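Local coordinates for protein Co-type Nitrile Hydratase beta subunit (Pseudomonas putida, PDB 3QYH) that pairs with its partner subunit to form a cobalt-type nitrile hydratase, an enzyme that hydrates nitriles to the corresponding amides, at residues F168-T173 with D210-Y215; A121-G126 with E180-V185; H53-M58 with Y69-H74. All blocks are in the same frame, centred on the assembly; numbering follows the deposited sequence.

Contact 1 (F168-T173 with D210-Y215); sequences FVTPDT and DLWDDY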
loop_
_atom_site.group_PDB
_atom_site.type_symbol
_atom_site.label_atom_id
_atom_site.label_comp_id
_atom_site.label_asym_id
_atom_site.label_seq_id
_atom_site.Cartn_x
_atom_site.Cartn_y
_atom_site.Cartn_z
ATOM N N PHE B 168 7.387 -16.129 -0.166
ATOM C CA PHE B 168 6.040 -15.553 -0.230
ATOM C C PHE B 168 5.226 -16.158 -1.359
ATOM O O PHE B 168 5.780 -16.677 -2.337
ATOM C CB PHE B 168 6.123 -14.036 -0.439
ATOM C CG PHE B 168 6.641 -13.296 0.762
ATOM C CD1 PHE B 168 5.768 -12.793 1.708
ATOM C CD2 PHE B 168 8.005 -13.130 0.955
ATOM C CE1 PHE B 168 6.248 -12.104 2.843
ATOM C CE2 PHE B 168 8.494 -12.472 2.078
ATOM C CZ PHE B 168 7.611 -11.958 3.024
ATOM N N VAL B 169 3.909 -16.080 -1.229
ATOM C CA VAL B 169 3.005 -16.426 -2.309
ATOM C C VAL B 169 3.391 -15.641 -3.575
ATOM O O VAL B 169 3.867 -14.510 -3.483
ATOM C CB VAL B 169 1.547 -16.048 -1.931
ATOM C CG1 VAL B 169 0.610 -16.148 -3.153
ATOM C CG2 VAL B 169 1.045 -16.924 -0.757
ATOM N N THR B 170 3.195 -16.243 -4.742
ATOM C CA THR B 170 3.382 -15.557 -6.019
ATOM C C THR B 170 2.047 -15.031 -6.556
ATOM O O THR B 170 1.136 -15.817 -6.871
ATOM C CB THR B 170 4.019 -16.514 -7.065
ATOM O OG1 THR B 170 5.323 -16.906 -6.626
ATOM C CG2 THR B 170 4.121 -15.832 -8.449
ATOM N N PRO B 171 1.928 -13.701 -6.696
ATOM C CA PRO B 171 0.667 -13.090 -7.133
ATOM C C PRO B 171 0.323 -13.462 -8.568
ATOM O O PRO B 171 -0.858 -13.628 -8.854
ATOM C CB PRO B 171 0.934 -11.581 -7.022
ATOM C CG PRO B 171 2.137 -11.467 -6.169
ATOM C CD PRO B 171 2.961 -12.689 -6.457
ATOM N N ASP B 172 1.320 -13.629 -9.439
ATOM C CA ASP B 172 1.045 -13.950 -10.843
ATOM C C ASP B 172 0.212 -15.219 -10.992
ATOM O O ASP B 172 -0.612 -15.327 -11.895
ATOM C CB ASP B 172 2.339 -14.118 -11.653
ATOM C CG ASP B 172 3.263 -12.919 -11.532
ATOM O OD1 ASP B 172 3.742 -12.430 -12.574
ATOM O OD2 ASP B 172 3.525 -12.471 -10.388
ATOM N N THR B 173 0.441 -16.192 -10.120
ATOM C CA THR B 173 -0.330 -17.423 -10.182
ATOM C C THR B 173 -1.571 -17.366 -9.281
ATOM O O THR B 173 -2.637 -17.879 -9.636
ATOM C CB THR B 173 0.547 -18.633 -9.803
ATOM O OG1 THR B 173 1.227 -18.356 -8.570
ATOM C CG2 THR B 173 1.588 -18.886 -10.899
ATOM N N ASP B 210 10.509 -4.421 -4.770
ATOM C CA ASP B 210 10.431 -5.798 -4.314
ATOM C C ASP B 210 9.991 -6.759 -5.415
ATOM O O ASP B 210 8.906 -6.619 -5.990
ATOM C CB ASP B 210 9.537 -5.916 -3.069
ATOM C CG ASP B 210 10.079 -5.120 -1.892
ATOM O OD1 ASP B 210 9.316 -4.878 -0.929
ATOM O OD2 ASP B 210 11.274 -4.730 -1.940
ATOM N N LEU B 211 10.836 -7.744 -5.695
ATOM C CA LEU B 211 10.675 -8.547 -6.895
ATOM C C LEU B 211 10.818 -10.023 -6.566
ATOM O O LEU B 211 11.651 -10.399 -5.738
ATOM C CB LEU B 211 11.714 -8.127 -7.933
ATOM C CG LEU B 211 11.496 -6.709 -8.469
ATOM C CD1 LEU B 211 12.717 -6.227 -9.218
ATOM C CD2 LEU B 211 10.232 -6.615 -9.370
ATOM N N TRP B 212 9.998 -10.849 -7.208
ATOM C CA TRP B 212 10.010 -12.278 -6.972
ATOM C C TRP B 212 11.169 -12.946 -7.707
ATOM O O TRP B 212 11.625 -12.461 -8.740
ATOM C CB TRP B 212 8.682 -12.893 -7.393
ATOM C CG TRP B 212 7.568 -12.761 -6.352
ATOM C CD1 TRP B 212 7.059 -13.758 -5.559
ATOM C CD2 TRP B 212 6.846 -11.572 -6.008
ATOM N NE1 TRP B 212 6.067 -13.256 -4.748
ATOM C CE2 TRP B 212 5.915 -11.917 -5.011
ATOM C CE3 TRP B 212 6.889 -10.249 -6.455
ATOM C CZ2 TRP B 212 5.042 -10.987 -4.451
ATOM C CZ3 TRP B 212 6.012 -9.334 -5.899
ATOM C CH2 TRP B 212 5.098 -9.708 -4.922
ATOM N N ASP B 213 11.646 -14.056 -7.158
ATOM C CA ASP B 213 12.839 -14.746 -7.652
ATOM C C ASP B 213 12.782 -14.992 -9.161
ATOM O O ASP B 213 13.720 -14.643 -9.883
ATOM C CB ASP B 213 13.029 -16.077 -6.903
ATOM C CG ASP B 213 14.359 -16.733 -7.204
ATOM O OD1 ASP B 213 14.549 -17.142 -8.356
ATOM O OD2 ASP B 213 15.209 -16.844 -6.283
ATOM N N ASP B 214 11.693 -15.578 -9.651
ATOM C CA ASP B 214 11.643 -15.863 -11.083
ATOM C C ASP B 214 11.314 -14.658 -11.974
ATOM O O ASP B 214 11.095 -14.829 -13.164
ATOM C CB ASP B 214 10.765 -17.085 -11.415
ATOM C CG ASP B 214 9.285 -16.836 -11.196
ATOM O OD1 ASP B 214 8.889 -15.693 -10.876
ATOM O OD2 ASP B 214 8.507 -17.798 -11.341
ATOM N N TYR B 215 11.294 -13.453 -11.401
ATOM C CA TYR B 215 11.225 -12.222 -12.194
ATOM C C TYR B 215 12.634 -11.868 -12.658
ATOM O O TYR B 215 12.821 -10.958 -13.471
ATOM C CB TYR B 215 10.737 -11.048 -11.342
ATOM C CG TYR B 215 9.256 -10.979 -11.017
ATOM C CD1 TYR B 215 8.372 -11.997 -11.373
ATOM C CD2 TYR B 215 8.755 -9.882 -10.317
ATOM C CE1 TYR B 215 6.998 -11.896 -11.055
ATOM C CE2 TYR B 215 7.410 -9.777 -9.985
ATOM C CZ TYR B 215 6.534 -10.774 -10.351
ATOM O OH TYR B 215 5.202 -10.619 -9.981
#

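Contact 2 (A121-G126 with E180-V185); sequences AAREEG and EHPQHV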
loop_
_atom_site.group_PDB
_atom_site.type_symbol
_atom_site.label_atom_id
_atom_site.label_comp_id
_atom_site.label_asym_id
_atom_site.label_seq_id
_atom_site.Cartn_x
_atom_site.Cartn_y
_atom_site.Cartn_z
ATOM N N ALA B 121 1.330 -13.127 3.706
ATOM C CA ALA B 121 1.586 -13.866 2.465
ATOM C C ALA B 121 2.867 -14.707 2.583
ATOM O O ALA B 121 3.229 -15.425 1.654
ATOM C CB ALA B 121 1.702 -12.902 1.302
ATOM N N ALA B 122 3.574 -14.586 3.706
ATOM C CA ALA B 122 4.780 -15.401 3.919
ATOM C C ALA B 122 4.414 -16.882 3.999
ATOM O O ALA B 122 3.361 -17.234 4.537
ATOM C CB ALA B 122 5.513 -14.963 5.187
ATOM N N ARG B 123 5.253 -17.742 3.430
ATOM C CA ARG B 123 5.031 -19.178 3.489
ATOM C C ARG B 123 6.285 -19.912 3.943
ATOM O O ARG B 123 7.411 -19.464 3.703
ATOM C CB ARG B 123 4.560 -19.716 2.148
ATOM C CG ARG B 123 3.223 -19.169 1.695
ATOM C CD ARG B 123 2.065 -19.746 2.485
ATOM N NE ARG B 123 0.786 -19.245 1.985
ATOM C CZ ARG B 123 0.209 -18.122 2.404
ATOM N NH1 ARG B 123 0.797 -17.378 3.334
ATOM N NH2 ARG B 123 -0.959 -17.740 1.898
ATOM N N GLU B 124 6.082 -21.052 4.587
ATOM C CA GLU B 124 7.170 -21.809 5.187
ATOM C C GLU B 124 8.136 -22.365 4.144
ATOM O O GLU B 124 9.355 -22.249 4.286
ATOM C CB GLU B 124 6.601 -22.964 6.018
ATOM C CG GLU B 124 7.622 -23.638 6.908
ATOM C CD GLU B 124 8.086 -22.732 8.031
ATOM O OE1 GLU B 124 7.256 -21.943 8.534
ATOM O OE2 GLU B 124 9.277 -22.809 8.407
ATOM N N GLU B 125 7.595 -22.977 3.099
ATOM C CA GLU B 125 8.450 -23.574 2.084
ATOM C C GLU B 125 8.075 -23.141 0.679
ATOM O O GLU B 125 6.908 -22.881 0.387
ATOM C CB GLU B 125 8.437 -25.097 2.201
ATOM C CG GLU B 125 7.051 -25.704 2.281
ATOM C CD GLU B 125 7.081 -27.130 2.809
ATOM O OE1 GLU B 125 8.027 -27.463 3.559
ATOM O OE2 GLU B 125 6.160 -27.912 2.479
ATOM N N GLY B 126 9.081 -23.040 -0.180
ATOM C CA GLY B 126 8.874 -22.654 -1.567
ATOM C C GLY B 126 10.170 -22.855 -2.325
ATOM O O GLY B 126 11.112 -23.419 -1.774
ATOM N N GLU B 180 -0.333 -20.999 -5.318
ATOM C CA GLU B 180 0.527 -20.009 -4.680
ATOM C C GLU B 180 1.971 -19.996 -5.167
ATOM O O GLU B 180 2.621 -18.957 -5.091
ATOM C CB GLU B 180 0.496 -20.182 -3.157
ATOM C CG GLU B 180 -0.850 -19.874 -2.556
ATOM C CD GLU B 180 -0.821 -19.810 -1.042
ATOM O OE1 GLU B 180 -1.720 -19.161 -0.462
ATOM O OE2 GLU B 180 0.103 -20.380 -0.415
ATOM N N HIS B 181 2.478 -21.138 -5.638
ATOM C CA HIS B 181 3.872 -21.234 -6.113
ATOM C C HIS B 181 4.851 -20.377 -5.341
ATOM O O HIS B 181 5.491 -19.497 -5.898
ATOM C CB HIS B 181 3.957 -20.907 -7.595
ATOM C CG HIS B 181 3.246 -21.894 -8.458
ATOM N ND1 HIS B 181 3.872 -23.000 -8.990
ATOM C CD2 HIS B 181 1.952 -21.967 -8.848
ATOM C CE1 HIS B 181 3.000 -23.700 -9.693
ATOM N NE2 HIS B 181 1.827 -23.095 -9.622
ATOM N N PRO B 182 4.979 -20.629 -4.039
ATOM C CA PRO B 182 5.767 -19.728 -3.196
ATOM C C PRO B 182 7.253 -19.715 -3.571
ATOM O O PRO B 182 7.817 -20.737 -3.959
ATOM C CB PRO B 182 5.572 -20.302 -1.776
ATOM C CG PRO B 182 4.428 -21.229 -1.884
ATOM C CD PRO B 182 4.374 -21.730 -3.276
ATOM N N GLN B 183 7.866 -18.545 -3.476
ATOM C CA GLN B 183 9.265 -18.384 -3.844
ATOM C C GLN B 183 9.779 -17.157 -3.116
ATOM O O GLN B 183 9.003 -16.426 -2.483
ATOM C CB GLN B 183 9.420 -18.229 -5.371
ATOM C CG GLN B 183 8.711 -16.987 -5.944
ATOM C CD GLN B 183 8.847 -16.844 -7.456
ATOM O OE1 GLN B 183 9.942 -16.987 -8.014
ATOM N NE2 GLN B 183 7.731 -16.557 -8.131
ATOM N N HIS B 184 11.087 -16.936 -3.183
ATOM C CA HIS B 184 11.687 -15.802 -2.522
ATOM C C HIS B 184 11.324 -14.458 -3.149
ATOM O O HIS B 184 11.123 -14.344 -4.374
ATOM C CB HIS B 184 13.206 -15.965 -2.459
ATOM C CG HIS B 184 13.655 -16.938 -1.414
ATOM N ND1 HIS B 184 14.213 -16.540 -0.220
ATOM C CD2 HIS B 184 13.581 -18.289 -1.368
ATOM C CE1 HIS B 184 14.502 -17.611 0.504
ATOM N NE2 HIS B 184 14.121 -18.682 -0.166
ATOM N N VAL B 185 11.249 -13.448 -2.287
ATOM C CA VAL B 185 11.069 -12.063 -2.704
ATOM C C VAL B 185 12.278 -11.286 -2.220
ATOM O O VAL B 185 12.707 -11.440 -1.064
ATOM C CB VAL B 185 9.783 -11.463 -2.086
ATOM C CG1 VAL B 185 9.730 -9.957 -2.308
ATOM C CG2 VAL B 185 8.547 -12.152 -2.664
HETATM O O HOH W 1 13.286 -21.630 0.062
#

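Contact 3 (H53-M58 with Y69-H74); sequences HSIERM and YELWLH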
loop_
_atom_site.group_PDB
_atom_site.type_symbol
_atom_site.label_atom_id
_atom_site.label_comp_id
_atom_site.label_asym_id
_atom_site.label_seq_id
_atom_site.Cartn_x
_atom_site.Cartn_y
_atom_site.Cartn_z
ATOM N N HIS B 53 -6.099 -7.297 -9.399
ATOM C CA HIS B 53 -6.139 -7.442 -10.849
ATOM C C HIS B 53 -7.490 -7.025 -11.435
ATOM O O HIS B 53 -7.583 -6.651 -12.601
ATOM C CB HIS B 53 -5.785 -8.879 -11.267
ATOM C CG HIS B 53 -5.618 -9.040 -12.747
ATOM N ND1 HIS B 53 -4.794 -8.225 -13.498
ATOM C CD2 HIS B 53 -6.170 -9.925 -13.617
ATOM C CE1 HIS B 53 -4.852 -8.595 -14.765
ATOM N NE2 HIS B 53 -5.671 -9.627 -14.862
ATOM N N SER B 54 -8.538 -7.118 -10.630
ATOM C CA SER B 54 -9.845 -6.625 -11.026
ATOM C C SER B 54 -9.804 -5.120 -11.257
ATOM O O SER B 54 -10.351 -4.625 -12.235
ATOM C CB SER B 54 -10.904 -6.987 -9.971
ATOM O OG SER B 54 -12.144 -6.401 -10.310
ATOM N N ILE B 55 -9.130 -4.397 -10.365
ATOM C CA ILE B 55 -8.952 -2.950 -10.525
ATOM C C ILE B 55 -8.127 -2.664 -11.776
ATOM O O ILE B 55 -8.459 -1.757 -12.552
ATOM C CB ILE B 55 -8.271 -2.339 -9.289
ATOM C CG1 ILE B 55 -9.246 -2.332 -8.105
ATOM C CG2 ILE B 55 -7.790 -0.903 -9.566
ATOM C CD1 ILE B 55 -8.587 -1.936 -6.764
ATOM N N GLU B 56 -7.071 -3.456 -11.981
ATOM C CA GLU B 56 -6.185 -3.303 -13.145
ATOM C C GLU B 56 -6.949 -3.422 -14.473
ATOM O O GLU B 56 -6.568 -2.825 -15.495
ATOM C CB GLU B 56 -5.052 -4.341 -13.081
ATOM C CG GLU B 56 -4.055 -4.035 -11.943
ATOM C CD GLU B 56 -3.081 -5.170 -11.650
ATOM O OE1 GLU B 56 -3.082 -6.185 -12.381
ATOM O OE2 GLU B 56 -2.307 -5.034 -10.670
ATOM N N ARG B 57 -8.033 -4.187 -14.445
ATOM C CA ARG B 57 -8.801 -4.488 -15.644
ATOM C C ARG B 57 -9.946 -3.519 -15.915
ATOM O O ARG B 57 -10.692 -3.696 -16.874
ATOM C CB ARG B 57 -9.343 -5.923 -15.569
ATOM C CG ARG B 57 -8.239 -6.969 -15.715
ATOM C CD ARG B 57 -8.816 -8.400 -15.742
ATOM N NE ARG B 57 -9.353 -8.847 -14.445
ATOM C CZ ARG B 57 -10.635 -9.149 -14.221
ATOM N NH1 ARG B 57 -11.560 -9.047 -15.199
ATOM N NH2 ARG B 57 -11.001 -9.576 -13.025
ATOM N N MET B 58 -10.116 -2.503 -15.081
ATOM C CA MET B 58 -11.190 -1.563 -15.357
ATOM C C MET B 58 -10.804 -0.628 -16.515
ATOM O O MET B 58 -9.639 -0.541 -16.886
ATOM C CB MET B 58 -11.657 -0.845 -14.078
ATOM C CG MET B 58 -10.730 0.158 -13.481
ATOM S SD MET B 58 -11.252 0.524 -11.774
ATOM C CE MET B 58 -12.647 1.618 -12.035
ATOM N N TYR B 69 -12.140 4.944 -3.671
ATOM C CA TYR B 69 -13.111 3.941 -3.284
ATOM C C TYR B 69 -14.109 3.598 -4.408
ATOM O O TYR B 69 -14.808 2.591 -4.331
ATOM C CB TYR B 69 -13.801 4.308 -1.970
ATOM C CG TYR B 69 -12.849 4.214 -0.784
ATOM C CD1 TYR B 69 -12.339 2.972 -0.367
ATOM C CD2 TYR B 69 -12.434 5.356 -0.109
ATOM C CE1 TYR B 69 -11.449 2.865 0.685
ATOM C CE2 TYR B 69 -11.538 5.264 0.983
ATOM C CZ TYR B 69 -11.048 4.016 1.352
ATOM O OH TYR B 69 -10.188 3.914 2.403
ATOM N N GLU B 70 -14.140 4.399 -5.471
ATOM C CA GLU B 70 -14.871 3.987 -6.662
ATOM C C GLU B 70 -14.203 2.787 -7.312
ATOM O O GLU B 70 -14.881 1.948 -7.902
ATOM C CB GLU B 70 -14.984 5.121 -7.672
ATOM C CG GLU B 70 -15.922 6.200 -7.260
ATOM C CD GLU B 70 -15.921 7.341 -8.256
ATOM O OE1 GLU B 70 -16.440 7.146 -9.370
ATOM O OE2 GLU B 70 -15.378 8.414 -7.924
ATOM N N LEU B 71 -12.875 2.700 -7.220
ATOM C CA LEU B 71 -12.175 1.528 -7.757
ATOM C C LEU B 71 -12.597 0.263 -6.996
ATOM O O LEU B 71 -12.833 -0.787 -7.590
ATOM C CB LEU B 71 -10.655 1.689 -7.655
ATOM C CG LEU B 71 -10.115 3.056 -8.109
ATOM C CD1 LEU B 71 -8.601 3.071 -7.936
ATOM C CD2 LEU B 71 -10.513 3.351 -9.537
ATOM N N TRP B 72 -12.693 0.362 -5.679
ATOM C CA TRP B 72 -13.120 -0.780 -4.882
ATOM C C TRP B 72 -14.561 -1.159 -5.209
ATOM O O TRP B 72 -14.885 -2.347 -5.338
ATOM C CB TRP B 72 -13.013 -0.463 -3.391
ATOM C CG TRP B 72 -11.605 -0.420 -2.864
ATOM C CD1 TRP B 72 -10.468 -0.201 -3.581
ATOM C CD2 TRP B 72 -11.197 -0.597 -1.501
ATOM N NE1 TRP B 72 -9.369 -0.228 -2.745
ATOM C CE2 TRP B 72 -9.786 -0.470 -1.468
ATOM C CE3 TRP B 72 -11.885 -0.851 -0.303
ATOM C CZ2 TRP B 72 -9.048 -0.584 -0.281
ATOM C CZ3 TRP B 72 -11.153 -0.961 0.874
ATOM C CH2 TRP B 72 -9.756 -0.829 0.879
ATOM N N LEU B 73 -15.424 -0.156 -5.311
ATOM C CA LEU B 73 -16.832 -0.395 -5.637
ATOM C C LEU B 73 -16.935 -1.170 -6.952
ATOM O O LEU B 73 -17.741 -2.093 -7.083
ATOM C CB LEU B 73 -17.611 0.926 -5.719
ATOM C CG LEU B 73 -19.043 0.809 -6.257
ATOM C CD1 LEU B 73 -19.895 -0.124 -5.393
ATOM C CD2 LEU B 73 -19.679 2.164 -6.360
ATOM N N HIS B 74 -16.097 -0.798 -7.916
ATOM C CA HIS B 74 -16.056 -1.487 -9.210
ATOM C C HIS B 74 -15.727 -2.951 -9.024
ATOM O O HIS B 74 -16.381 -3.810 -9.628
ATOM C CB HIS B 74 -15.036 -0.851 -10.185
ATOM C CG HIS B 74 -14.721 -1.716 -11.369
ATOM N ND1 HIS B 74 -15.363 -1.577 -12.583
ATOM C CD2 HIS B 74 -13.869 -2.763 -11.509
ATOM C CE1 HIS B 74 -14.901 -2.485 -13.424
ATOM N NE2 HIS B 74 -13.993 -3.217 -12.798
HETATM O O HOH W 2 -12.454 -5.313 -13.655
#

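Contact 1 (F168-T173 with D210-Y215)
Trp212 and Pro171 meet tip to tip at the buried centre of this contact, where strand 206-212 ends beside the turn that opens helix 171-174. Pro171 CD lies 3.2 Å above the indole plane, displaced toward the rim, and comes within 3.4 Å of Trp212 CZ2; Pro171 CG is equally near that carbon. The indole N-H is spent on the backbone just before the proline: Trp212 NE1 donates to Val169 O over 2.8 Å, with an N-H...O angle of 150°. Trp212 CB points toward 168-173, and CG stands anti to the carbonyl carbon (chi1 -82°); the bond at NE1 together with the proline fixes how the indole is turned. Thr170 slides past the ring in the opposite direction. Its hydroxyl is hydrogen-bonded to His181 O and Gln183 NE2, of 180-185, and Trp212 CD1 is merely a neighbour at 3.7 Å.

Toward Asp172, the partly exposed end, packing gives way to one hydrogen bond across the contact, from the still buried Tyr215. The carboxylate meets the tip of the phenol with the two planes 61° apart, and Tyr215 OH donates to the syn lone pair of Asp172 OD2 at 2.5 Å. Trp212 CB sits 3.9 Å above the centre of the phenol ring, so this outer pair rests on the inner one. The exposed Asp214 keeps its carboxylate well away, with OD1 6.3 Å from Asp172 OD2. Thr148 binds the other oxygen of Asp172, and Arg149 N is hydrogen-bonded to the phenol oxygen. With a carboxylate drawing on its proton and a backbone amide at its oxygen, the Tyr215 hydroxyl is probably strongly polarised and held in one direction.

Contact 2 (A121-G126 with E180-V185)
Arg123 NE donates to Glu180 OE2 at 2.7 Å, the shorter arm of a salt bridge in which the guanidinium grips the carboxylate side-on. The second arm runs from Arg123 NH2 to Glu180 OE1, 2.9 Å long and fairly straight at 160°. Each oxygen is approached on its syn side, but from out of the carboxylate plane, because the two flat groups are turned 43° against each other; the side chains themselves cross at about a right angle. Arg123 bends at its second torsion (chi2 -73°), whereas Glu180 is extended beyond CG. The remaining nitrogen, Arg123 NH1, donates to Ala122 O over 2.8 Å from above the carbonyl plane, and also bonds Ser120 O, so the guanidinium is held against rotation by backbone as well as by charge. Both residues touch a crystal neighbour, so the lattice may contribute to their pose.

The segment 121-126 belongs to the loop between helix 111-117 and strand 136-139, in the C-terminal region, whose family belongs to the SH3 clan. It pairs by backbone with the end of strand 158-168 at Val167, while Pro182 stands just ahead of strand 183-191. Pro182 CB packs 3.6 Å from Glu125 O. Gly126 CA lies 3.2 Å from Pro182 O, close enough that a beta carbon on this residue would run into that oxygen. At the outer side of the contact, a water within 3.1 Å of His184 NE2, near the imidazole plane, makes a weak bond to Gly126 O.

Contact 3 (H53-M58 with Y69-H74)
This is a largely apolar contact between two helices of the N-terminal half of the chain, made where helix 48-56 runs out and meets the first turns of helix 68-82; no direct hydrogen bond crosses it. Met58, just past the helix end, and His74 carry the largest shares. Met58 CB sits over one face of the His74 imidazole, 3.7 Å from the ring centroid and 17° off the normal, a CH-pi contact. Met58 SD follows over the same ring at 4.4 Å from the centroid, a sulfur-aromatic approach. Met58 CG takes the crowded position between backbone N and carbonyl carbon (chi1 71°), and a bend at chi3 places CE. Met58 SD lies 3.7 Å from Leu71 CD2, and Met58 CE is equally near that methyl, the two side chains crossing at about a right angle. One turn earlier, Ile55 sends CD1 to Trp72 CD1 at 4.1 Å. Tyr63 of the intervening helix 60-65 also packs on Ile55, Met58 and Leu71.

The polar side is bridged by water. A water at the edge of the imidazole, in its plane, lies 2.7 Å from His74 NE2 and donates to Ser54 O over 2.6 Å, adding to the bond that this carbonyl receives from Arg57 N at the end of the helix. An alanine in place of His74 would probably leave the water without its side-chain mate and uncover Met58 CB and SD, setting the thioether freer to turn.

Beyond Ile55, Trp72 packs against Val33 and Leu37 of helix 28-43 and an aromatic side chain of the neighbouring subunit. The arrangement is that of helices folded back on one another through a short connecting helix, within the helical N-terminal region of a nitrile hydratase beta subunit.

Contacts 1 and 2 form one continuous patch, their centres about 8 Å apart and their segments alternating along the chain. Strands 206-212 and 183-191 are neighbours in one antiparallel sheet, and the two contacts join through probable hydrogen bonds from Thr170 OG1 to His181 O (2.7 Å) and from Asp214 N to Gln183 OE1 (2.8 Å). Contact 3 lies across the chain's centre, in the N-terminal part of the chain, its centre about 22 Å from that of contact 1 and about 26 Å from that of contact 2. Contacts 1 and 3 approach, without touching, the cobalt(III) ion, the catalytic metal of this enzyme family: the side chains of Trp212 and Trp72 lie about 11 Å and about 9 Å from it.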